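Long-range contact in Abbfa_003403 (Acinetobacter baumannii, PDB 4ZXH), which is a four-domain nonribosomal peptide synthetase module that probably activates an amino acid, condenses it with an acyl or peptidyl partner and releases the product: residues A[39-45]-A[141-147]. Residues are numbered along the deposited sequence; the frame is centred on the assembly and turned at random.
With PX4 (1,2-dimyristoyl-sn-glycero-3-phosphocholine), chain C; PNS (4'-phosphopantetheine), chain B.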
# COMPACT_ATOMS: atom_id res chain seq x y z
N TYR A 39 12.74 -18.13 -4.77
CA TYR A 39 13.29 -18.70 -6.01
C TYR A 39 14.40 -19.75 -5.76
O TYR A 39 15.21 -20.04 -6.64
CB TYR A 39 13.81 -17.58 -6.91
CG TYR A 39 12.69 -16.74 -7.44
CD1 TYR A 39 11.92 -17.17 -8.52
CD2 TYR A 39 12.35 -15.53 -6.83
CE1 TYR A 39 10.86 -16.40 -8.99
CE2 TYR A 39 11.29 -14.76 -7.30
CZ TYR A 39 10.55 -15.21 -8.38
OH TYR A 39 9.51 -14.45 -8.86
N ASN A 40 14.42 -20.32 -4.55
CA ASN A 40 15.27 -21.45 -4.21
C ASN A 40 14.66 -22.77 -4.67
O ASN A 40 13.92 -23.39 -3.91
CB ASN A 40 15.47 -21.53 -2.70
CG ASN A 40 16.32 -20.42 -2.15
OD1 ASN A 40 16.49 -19.38 -2.78
ND2 ASN A 40 16.85 -20.63 -0.96
N MET A 41 14.96 -23.21 -5.89
CA MET A 41 14.49 -24.52 -6.33
C MET A 41 15.13 -25.64 -5.47
O MET A 41 16.34 -25.61 -5.15
CB MET A 41 14.80 -24.76 -7.79
CG MET A 41 14.67 -23.55 -8.68
SD MET A 41 14.86 -23.95 -10.41
CE MET A 41 13.45 -25.03 -10.61
N VAL A 42 14.32 -26.62 -5.11
CA VAL A 42 14.76 -27.68 -4.23
C VAL A 42 14.23 -29.02 -4.69
O VAL A 42 13.01 -29.20 -4.78
CB VAL A 42 14.28 -27.48 -2.76
CG1 VAL A 42 14.72 -28.68 -1.90
CG2 VAL A 42 14.78 -26.19 -2.19
N VAL A 43 15.14 -29.94 -4.97
CA VAL A 43 14.78 -31.33 -5.15
C VAL A 43 15.47 -32.12 -4.02
O VAL A 43 16.66 -31.90 -3.76
CB VAL A 43 15.19 -31.86 -6.56
CG1 VAL A 43 16.64 -31.56 -6.85
CG2 VAL A 43 14.95 -33.33 -6.67
N ALA A 44 14.73 -33.01 -3.35
CA ALA A 44 15.27 -33.73 -2.19
C ALA A 44 14.97 -35.24 -2.21
O ALA A 44 13.96 -35.69 -2.77
CB ALA A 44 14.72 -33.14 -0.90
N PHE A 45 15.84 -36.02 -1.58
CA PHE A 45 15.71 -37.46 -1.65
C PHE A 45 16.05 -38.14 -0.35
O PHE A 45 16.90 -37.69 0.41
CB PHE A 45 16.59 -38.05 -2.76
CG PHE A 45 16.23 -37.57 -4.14
CD1 PHE A 45 15.08 -38.01 -4.78
CD2 PHE A 45 17.06 -36.68 -4.82
CE1 PHE A 45 14.74 -37.58 -6.05
CE2 PHE A 45 16.73 -36.25 -6.10
CZ PHE A 45 15.57 -36.71 -6.72
N ILE A 141 19.04 -35.91 1.48
CA ILE A 141 19.92 -35.06 0.70
C ILE A 141 19.06 -34.08 -0.04
O ILE A 141 18.20 -34.49 -0.81
CB ILE A 141 20.76 -35.86 -0.30
CG1 ILE A 141 21.43 -37.04 0.38
CG2 ILE A 141 21.84 -35.00 -0.91
CD1 ILE A 141 22.48 -36.65 1.39
N ALA A 142 19.29 -32.79 0.17
CA ALA A 142 18.49 -31.77 -0.52
C ALA A 142 19.38 -30.86 -1.34
O ALA A 142 20.33 -30.26 -0.82
CB ALA A 142 17.67 -30.96 0.48
N PHE A 143 19.07 -30.78 -2.63
CA PHE A 143 19.79 -29.94 -3.56
C PHE A 143 19.02 -28.64 -3.73
O PHE A 143 17.84 -28.68 -4.06
CB PHE A 143 19.96 -30.63 -4.91
CG PHE A 143 20.68 -31.93 -4.83
CD1 PHE A 143 22.04 -32.00 -5.09
CD2 PHE A 143 20.01 -33.10 -4.50
CE1 PHE A 143 22.72 -33.20 -5.02
CE2 PHE A 143 20.69 -34.30 -4.43
CZ PHE A 143 22.05 -34.34 -4.69
N VAL A 144 19.69 -27.51 -3.50
CA VAL A 144 19.08 -26.18 -3.64
C VAL A 144 19.76 -25.39 -4.75
O VAL A 144 20.97 -25.15 -4.68
CB VAL A 144 19.20 -25.36 -2.37
CG1 VAL A 144 18.25 -24.20 -2.43
CG2 VAL A 144 18.90 -26.20 -1.17
N ILE A 145 19.00 -24.98 -5.76
CA ILE A 145 19.58 -24.19 -6.84
C ILE A 145 18.74 -22.93 -7.04
O ILE A 145 17.53 -23.01 -7.20
CB ILE A 145 19.63 -24.95 -8.19
CG1 ILE A 145 20.46 -26.20 -8.10
CG2 ILE A 145 20.26 -24.09 -9.23
CD1 ILE A 145 19.67 -27.46 -7.91
N HIS A 146 19.39 -21.78 -7.05
CA HIS A 146 18.65 -20.55 -7.27
C HIS A 146 18.17 -20.45 -8.71
O HIS A 146 18.92 -20.74 -9.66
CB HIS A 146 19.49 -19.34 -6.90
CG HIS A 146 18.70 -18.09 -6.77
ND1 HIS A 146 18.26 -17.37 -7.86
CD2 HIS A 146 18.25 -17.43 -5.68
CE1 HIS A 146 17.59 -16.31 -7.45
NE2 HIS A 146 17.56 -16.33 -6.13
N HIS A 147 16.91 -20.05 -8.88
CA HIS A 147 16.26 -20.03 -10.19
C HIS A 147 16.91 -19.01 -11.16
O HIS A 147 16.79 -19.15 -12.39
CB HIS A 147 14.77 -19.74 -9.99
CG HIS A 147 13.89 -20.16 -11.14
ND1 HIS A 147 14.27 -20.06 -12.45
CD2 HIS A 147 12.62 -20.64 -11.13
CE1 HIS A 147 13.27 -20.49 -13.22
NE2 HIS A 147 12.27 -20.84 -12.45
O1 PX4 C . 31.43 -38.60 5.83
O2 PX4 C . 29.69 -40.28 6.81
P1 PX4 C . 30.57 -39.84 5.66
O3 PX4 C . 31.46 -41.10 5.18
C1 PX4 C . 32.83 -41.29 5.53
C2 PX4 C . 33.24 -42.71 5.12
N1 PX4 C . 34.69 -42.96 5.22
C3 PX4 C . 35.26 -42.29 6.40
C4 PX4 C . 34.93 -44.41 5.32
C5 PX4 C . 35.36 -42.47 4.00
O4 PX4 C . 29.65 -39.66 4.34
C6 PX4 C . 28.22 -39.79 4.34
C7 PX4 C . 27.67 -38.90 3.23
C8 PX4 C . 28.63 -37.72 3.16
O5 PX4 C . 28.22 -36.79 2.15
C9 PX4 C . 29.19 -36.04 1.37
O6 PX4 C . 30.38 -36.30 1.45
C10 PX4 C . 28.71 -34.94 0.46
C11 PX4 C . 28.73 -35.39 -1.00
C12 PX4 C . 27.34 -35.25 -1.59
C13 PX4 C . 27.44 -34.80 -3.04
C14 PX4 C . 26.72 -35.78 -3.95
C15 PX4 C . 27.18 -35.55 -5.38
C16 PX4 C . 26.00 -35.22 -6.26
C17 PX4 C . 26.46 -34.73 -7.62
C18 PX4 C . 26.63 -33.21 -7.60
C19 PX4 C . 25.51 -32.50 -8.33
C20 PX4 C . 25.41 -31.05 -7.85
C21 PX4 C . 24.36 -30.29 -8.65
C22 PX4 C . 23.72 -29.15 -7.86
O7 PX4 C . 27.63 -39.59 1.97
C23 PX4 C . 26.35 -39.43 1.27
O8 PX4 C . 25.36 -39.21 1.94
C24 PX4 C . 26.26 -39.52 -0.26
C25 PX4 C . 24.85 -39.37 -0.86
C26 PX4 C . 24.87 -39.28 -2.40
C27 PX4 C . 23.47 -39.02 -3.01
C28 PX4 C . 23.45 -38.98 -4.55
C29 PX4 C . 22.06 -38.72 -5.14
C30 PX4 C . 22.04 -38.75 -6.68
C31 PX4 C . 21.00 -37.83 -7.36
C32 PX4 C . 21.47 -36.37 -7.38
C33 PX4 C . 20.82 -35.45 -8.42
C34 PX4 C . 20.98 -33.97 -8.04
C35 PX4 C . 21.06 -32.98 -9.21
C36 PX4 C . 19.95 -31.95 -9.16
O23 PNS B . 10.00 -3.03 -12.04
P24 PNS B . 11.07 -3.36 -13.05
O25 PNS B . 11.14 -2.56 -14.31
O27 PNS B . 10.80 -4.90 -13.45
C28 PNS B . 10.74 -5.91 -12.45
C29 PNS B . 10.55 -7.26 -13.13
C30 PNS B . 11.73 -7.42 -14.08
C31 PNS B . 9.23 -7.26 -13.90
C32 PNS B . 10.49 -8.36 -12.06
O33 PNS B . 9.62 -7.90 -11.01
C34 PNS B . 10.02 -9.67 -12.66
O35 PNS B . 10.65 -10.25 -13.55
N36 PNS B . 8.90 -10.21 -12.19
C37 PNS B . 8.37 -11.46 -12.71
C38 PNS B . 8.30 -12.45 -11.54
C39 PNS B . 8.54 -13.84 -12.04
O40 PNS B . 9.34 -14.05 -12.94
N41 PNS B . 7.80 -14.76 -11.44
C42 PNS B . 7.79 -16.18 -11.67
C43 PNS B . 6.53 -16.61 -10.93
S44 PNS B . 5.21 -16.72 -12.14
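Met41 lays its sulfur over one face of the His147 imidazole, SD 4.2 Å from the ring centroid, a sulfur-aromatic contact. The His146 ring has Tyr39 O over a face, offset toward the rim, and Tyr39 CB in a CH-pi contact 4.3 Å from its centroid; NE2 bonds Gln30 OE1 and ND1 bonds Ala148 N. The Tyr39 ring meets phosphopantetheine C42 at its edge. Phe143 carries lipid chain atom PX4 C34 above its ring centre, while Val43 O sits in plane at the ring edge; so flat and apolar a ring suits contact with the lipid tail bound here. Residues 40-45 and 141-146 form neighbouring antiparallel strands in the N-terminal half of the condensation domain, which has the chloramphenicol acetyltransferase-like fold, with Tyr39 and His147 just beyond their ends; His146-His147 open its HHxxxD motif. Backbone hydrogen bonds join the two strands, among them Phe143 N to Val43 O at 2.9 Å and Ile145 N to Met41 O at 2.8 Å. Ala44 CB meets Ala142 CB at 3.9 Å, small side chains suiting a non-hydrogen-bonded pair packed against helix 104-115. Tyr39 OH lies 3.1 Å from phosphopantetheine N41; the pantetheine arm thus passes beside the motif.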